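Local coordinates for protein cleavage and polyadenylation specificity factor 100 KD subunit (Methanosarcina mazei, PDB 2XR1) that acts as a zinc-dependent archaeal ribonuclease of the beta-CASP family, forms a homodimer and probably terminates transcription by cleaving nascent RNA, at the interface of chains A and B. Numbering follows the deposited sequence. Chains: chain A/B, Cleavage and polyadenylation specificity factor 100 KD subunit.

Contact 1: the interface of chains A and B. Residues chain A 632, 634-636; chain B 636-638.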
loop_
_atom_site.group_PDB
_atom_site.type_symbol
_atom_site.label_atom_id
_atom_site.label_comp_id
_atom_site.label_asym_id
_atom_site.label_seq_id
_atom_site.Cartn_x
_atom_site.Cartn_y
_atom_site.Cartn_z
ATOM N N THR A 632 -11.063 -3.899 -4.183
ATOM C CA THR A 632 -11.633 -3.472 -2.893
ATOM C C THR A 632 -10.956 -2.172 -2.491
ATOM O O THR A 632 -9.774 -2.013 -2.709
ATOM C CB THR A 632 -11.424 -4.556 -1.797
ATOM O OG1 THR A 632 -12.259 -5.681 -2.081
ATOM C CG2 THR A 632 -11.757 -4.046 -0.381
ATOM N N LEU A 634 -8.917 0.318 -0.623
ATOM C CA LEU A 634 -7.724 0.246 0.246
ATOM C C LEU A 634 -6.843 -0.975 0.045
ATOM O O LEU A 634 -5.874 -1.103 0.757
ATOM C CB LEU A 634 -8.074 0.421 1.742
ATOM C CG LEU A 634 -8.698 1.777 2.138
ATOM C CD1 LEU A 634 -9.021 1.788 3.618
ATOM C CD2 LEU A 634 -7.806 2.976 1.792
ATOM N N GLU A 635 -7.151 -1.840 -0.923
ATOM C CA GLU A 635 -6.262 -2.932 -1.319
ATOM C C GLU A 635 -5.292 -2.407 -2.368
ATOM O O GLU A 635 -5.579 -1.415 -3.051
ATOM C CB GLU A 635 -7.056 -4.145 -1.828
ATOM C CG GLU A 635 -8.024 -4.739 -0.744
ATOM C CD GLU A 635 -8.311 -6.254 -0.876
ATOM O OE1 GLU A 635 -8.628 -6.708 -2.004
ATOM O OE2 GLU A 635 -8.241 -6.985 0.160
ATOM N N THR A 636 -4.105 -2.997 -2.460
ATOM C CA THR A 636 -3.172 -2.634 -3.513
ATOM C C THR A 636 -2.858 -3.909 -4.182
ATOM O O THR A 636 -2.590 -4.876 -3.509
ATOM C CB THR A 636 -1.830 -1.997 -2.983
ATOM O OG1 THR A 636 -2.115 -0.830 -2.219
ATOM C CG2 THR A 636 -0.901 -1.558 -4.115
ATOM N N THR B 636 -1.494 -4.962 -0.695
ATOM C CA THR B 636 -2.121 -4.678 0.581
ATOM C C THR B 636 -3.509 -5.300 0.526
ATOM O O THR B 636 -4.274 -5.081 -0.373
ATOM C CB THR B 636 -2.271 -3.149 0.891
ATOM O OG1 THR B 636 -1.003 -2.528 0.834
ATOM C CG2 THR B 636 -2.825 -2.894 2.319
ATOM N N VAL B 637 -3.831 -6.064 1.538
ATOM C CA VAL B 637 -5.108 -6.704 1.648
ATOM C C VAL B 637 -5.936 -6.072 2.785
ATOM O O VAL B 637 -5.427 -5.786 3.872
ATOM C CB VAL B 637 -4.849 -8.148 1.967
ATOM C CG1 VAL B 637 -6.049 -8.739 2.607
ATOM C CG2 VAL B 637 -4.457 -8.887 0.711
ATOM N N ARG B 638 -7.220 -5.868 2.541
ATOM C CA ARG B 638 -8.097 -5.309 3.566
ATOM C C ARG B 638 -8.803 -6.410 4.348
ATOM O O ARG B 638 -9.344 -7.350 3.787
ATOM C CB ARG B 638 -9.103 -4.381 2.958
ATOM C CG ARG B 638 -9.899 -3.612 3.975
ATOM C CD ARG B 638 -10.712 -2.574 3.276
ATOM N NE ARG B 638 -11.622 -1.910 4.171
ATOM C CZ ARG B 638 -12.430 -0.948 3.779
ATOM N NH1 ARG B 638 -12.453 -0.536 2.504
ATOM N NH2 ARG B 638 -13.192 -0.354 4.683
#
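A:Glu635 meets the backbone of B:Arg638 because its CG stands anti to its own carbonyl carbon (chi1 -61°) and the chain runs extended beyond it, carrying the carboxylate across to the partner strand. B:Arg638, with CG anti to its backbone N (chi1 -171°), sends an extended chain outward past A:Leu634 and A:Thr632. The pair illustrates how a side chain can continue a short beta bridge where backbone pairing stops. Carboxylate oxygen OE2 of A:Glu635 accepts the amide N of B:Arg638 at 2.8 Å, using the anti lone pair, the one pointing away from OE1, in a nearly straight bond (165° at H).

The bridge itself is made by one residue and its own twin. Amide N of A:Thr636 donates to carbonyl O of B:Thr636 at 3.0 Å, and N of B:Thr636 returns the bond to O of A:Thr636, also at 3.0 Å. The first donor lies in the carbonyl plane, on a lone pair, while the second is tilted from it. The beta carbons face one another, with CB of A:Thr636 4.1 Å from CB of B:Thr636, and the two side chains cross obliquely.

Further along, the aliphatic part of the arginine is lined by chain A. CG of A:Glu635 packs on CB of B:Arg638 at 3.9 Å. The methyl CG2 of A:Thr632 lies 4.1 Å from CD of B:Arg638, the two side chains meeting at about a right angle. Over one face of the guanidinium, toward its rim, sits methyl CD1 of A:Leu634.

In the fold, the antiparallel bridge joins the short strands 636-638 of the two chains, only a few residues from the C-terminus. A:Thr632, A:Leu634 and A:Glu635 belong to the loop that links strand 627-630 to this terminal strand.

Contact 2: the interface of chains A and B. Residues chain A 229-231, 634; chain B 183, 185, 208, 231.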
loop_
_atom_site.group_PDB
_atom_site.type_symbol
_atom_site.label_atom_id
_atom_site.label_comp_id
_atom_site.label_asym_id
_atom_site.label_seq_id
_atom_site.Cartn_x
_atom_site.Cartn_y
_atom_site.Cartn_z
ATOM N N VAL A 229 -4.416 8.422 3.851
ATOM C CA VAL A 229 -3.577 7.253 4.121
ATOM C C VAL A 229 -2.157 7.466 3.630
ATOM O O VAL A 229 -1.938 8.219 2.698
ATOM C CB VAL A 229 -4.139 6.006 3.397
ATOM C CG1 VAL A 229 -5.444 5.580 4.068
ATOM C CG2 VAL A 229 -4.304 6.280 1.889
ATOM N N PRO A 230 -1.186 6.748 4.210
ATOM C CA PRO A 230 0.216 6.888 3.827
ATOM C C PRO A 230 0.516 6.882 2.305
ATOM O O PRO A 230 1.478 7.511 1.887
ATOM C CB PRO A 230 0.853 5.703 4.512
ATOM C CG PRO A 230 0.028 5.515 5.736
ATOM C CD PRO A 230 -1.353 5.761 5.291
ATOM N N GLU A 231 -0.294 6.216 1.485
ATOM C CA GLU A 231 -0.037 6.113 0.052
ATOM C C GLU A 231 -0.389 7.404 -0.685
ATOM O O GLU A 231 -0.075 7.574 -1.859
ATOM C CB GLU A 231 -0.900 5.018 -0.591
ATOM C CG GLU A 231 -0.734 3.641 -0.056
ATOM C CD GLU A 231 -1.591 3.370 1.160
ATOM O OE1 GLU A 231 -1.520 4.076 2.220
ATOM O OE2 GLU A 231 -2.348 2.408 1.061
ATOM N N LEU A 634 -8.917 0.318 -0.623
ATOM C CA LEU A 634 -7.724 0.246 0.246
ATOM C C LEU A 634 -6.843 -0.975 0.045
ATOM O O LEU A 634 -5.874 -1.103 0.757
ATOM C CB LEU A 634 -8.074 0.421 1.742
ATOM C CG LEU A 634 -8.698 1.777 2.138
ATOM C CD1 LEU A 634 -9.021 1.788 3.618
ATOM C CD2 LEU A 634 -7.806 2.976 1.792
ATOM N N TRP B 183 -10.987 0.593 9.738
ATOM C CA TRP B 183 -10.548 -0.414 8.808
ATOM C C TRP B 183 -9.241 -1.010 9.318
ATOM O O TRP B 183 -8.588 -0.453 10.218
ATOM C CB TRP B 183 -10.385 0.125 7.392
ATOM C CG TRP B 183 -9.716 1.428 7.246
ATOM C CD1 TRP B 183 -10.310 2.607 6.997
ATOM C CD2 TRP B 183 -8.309 1.685 7.258
ATOM N NE1 TRP B 183 -9.384 3.590 6.877
ATOM C CE2 TRP B 183 -8.139 3.042 7.052
ATOM C CE3 TRP B 183 -7.186 0.894 7.428
ATOM C CZ2 TRP B 183 -6.894 3.631 7.028
ATOM C CZ3 TRP B 183 -5.960 1.483 7.437
ATOM C CH2 TRP B 183 -5.822 2.838 7.208
ATOM N N ARG B 185 -5.811 -3.291 7.536
ATOM C CA ARG B 185 -5.190 -3.885 6.378
ATOM C C ARG B 185 -3.767 -4.315 6.617
ATOM O O ARG B 185 -3.132 -3.862 7.511
ATOM C CB ARG B 185 -5.289 -2.959 5.216
ATOM C CG ARG B 185 -4.849 -1.586 5.502
ATOM C CD ARG B 185 -5.211 -0.691 4.344
ATOM N NE ARG B 185 -4.406 0.502 4.445
ATOM C CZ ARG B 185 -3.914 1.195 3.440
ATOM N NH1 ARG B 185 -4.122 0.850 2.177
ATOM N NH2 ARG B 185 -3.195 2.255 3.724
ATOM N N ARG B 208 0.163 1.973 12.794
ATOM C CA ARG B 208 0.969 1.246 11.848
ATOM C C ARG B 208 1.947 0.427 12.638
ATOM O O ARG B 208 2.653 0.957 13.488
ATOM C CB ARG B 208 1.654 2.236 10.918
ATOM C CG ARG B 208 0.672 2.840 9.899
ATOM C CD ARG B 208 0.984 4.239 9.578
ATOM N NE ARG B 208 0.917 5.087 10.774
ATOM C CZ ARG B 208 -0.169 5.744 11.221
ATOM N NH1 ARG B 208 -1.334 5.678 10.576
ATOM N NH2 ARG B 208 -0.088 6.472 12.346
ATOM N N GLU B 231 4.288 3.548 2.337
ATOM C CA GLU B 231 3.634 2.909 3.480
ATOM C C GLU B 231 4.510 2.780 4.680
ATOM O O GLU B 231 4.010 2.493 5.741
ATOM C CB GLU B 231 3.210 1.467 3.129
ATOM C CG GLU B 231 2.214 1.338 2.013
ATOM C CD GLU B 231 2.829 1.389 0.625
ATOM O OE1 GLU B 231 3.587 2.321 0.284
ATOM O OE2 GLU B 231 2.533 0.508 -0.161
#
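A:Glu231 and B:Arg185 reach toward each other tip to tip across the dimer interface, their carboxylate and guanidinium planes nearly coplanar at 21° apart. The flat pairing shows how an end-on salt bridge lets both terminal nitrogens meet both carboxylate oxygens. NH2 of B:Arg185 donates to OE1 of A:Glu231 at 2.9 Å and NH1 to OE2 at 2.6 Å, both oxygens offering their syn lone pairs. OE2 of A:Glu231 also takes a more bent bond from NH2 of B:Arg185 at 2.8 Å and so accepts from both nitrogens. The end-on pairing of NH1 and NH2 with the two oxygens should restrict turning of the carboxylate.

The same guanidinium has a further task. NH1 of B:Arg185 donates to the carbonyl O of A:Leu634 at 3.0 Å (154° at H); the acceptor lies in the guanidinium plane, while the donor is tilted from the plane of the carbonyl. One arginine thereby ties two separate loops of chain A together. Its CG lies between the backbone N and the carbonyl carbon (chi1 50°), and from there the chain runs extended as far as NE, which carries the guanidinium out to both acceptors.

Beside this polar grip, B:Trp183 presents one ring face to chain A. Methyl CD1 of A:Leu634 stands over the five-membered ring, 3.5 Å from its centre, as a CH-pi contact, with the two side chains at about a right angle. Farther along the indole, CG1 of A:Val229 meets CZ2 of B:Trp183 at 3.8 Å.

At the other flank, CB of A:Pro230 rests 4.1 Å from CA of B:Glu231, and CG of the same proline approaches CD of B:Arg208. The carboxylates of the two copies of Glu231, if both are charged, lie fairly near one another, with OE2 of A:Glu231 5.4 Å from OE2 of B:Glu231. The arginine bound to A:Glu231 would be expected to offset their repulsion.

Combining a charged clasp with an aromatic-aliphatic contact, the site helps to join the two subunits of the homodimeric nuclease.

Contact 1 and contact 2 are neighbouring patches of one two-fold interface, the centres of their C-alpha atoms about 9 Å apart. A:Leu634 belongs to both, so the loop before the terminal strand 636-638 couples the inter-chain beta bridge of contact 1 to the salt bridge and indole packing of contact 2. Contact 1 uses the C-terminal tails, whereas contact 2 brings in the start of strand 185-190 and the loop holding residues 229-231. Contact 2 thus joins stretches distant in sequence, and the two-fold symmetry repeats the arrangement with the chains exchanged, adding to the homodimer interface.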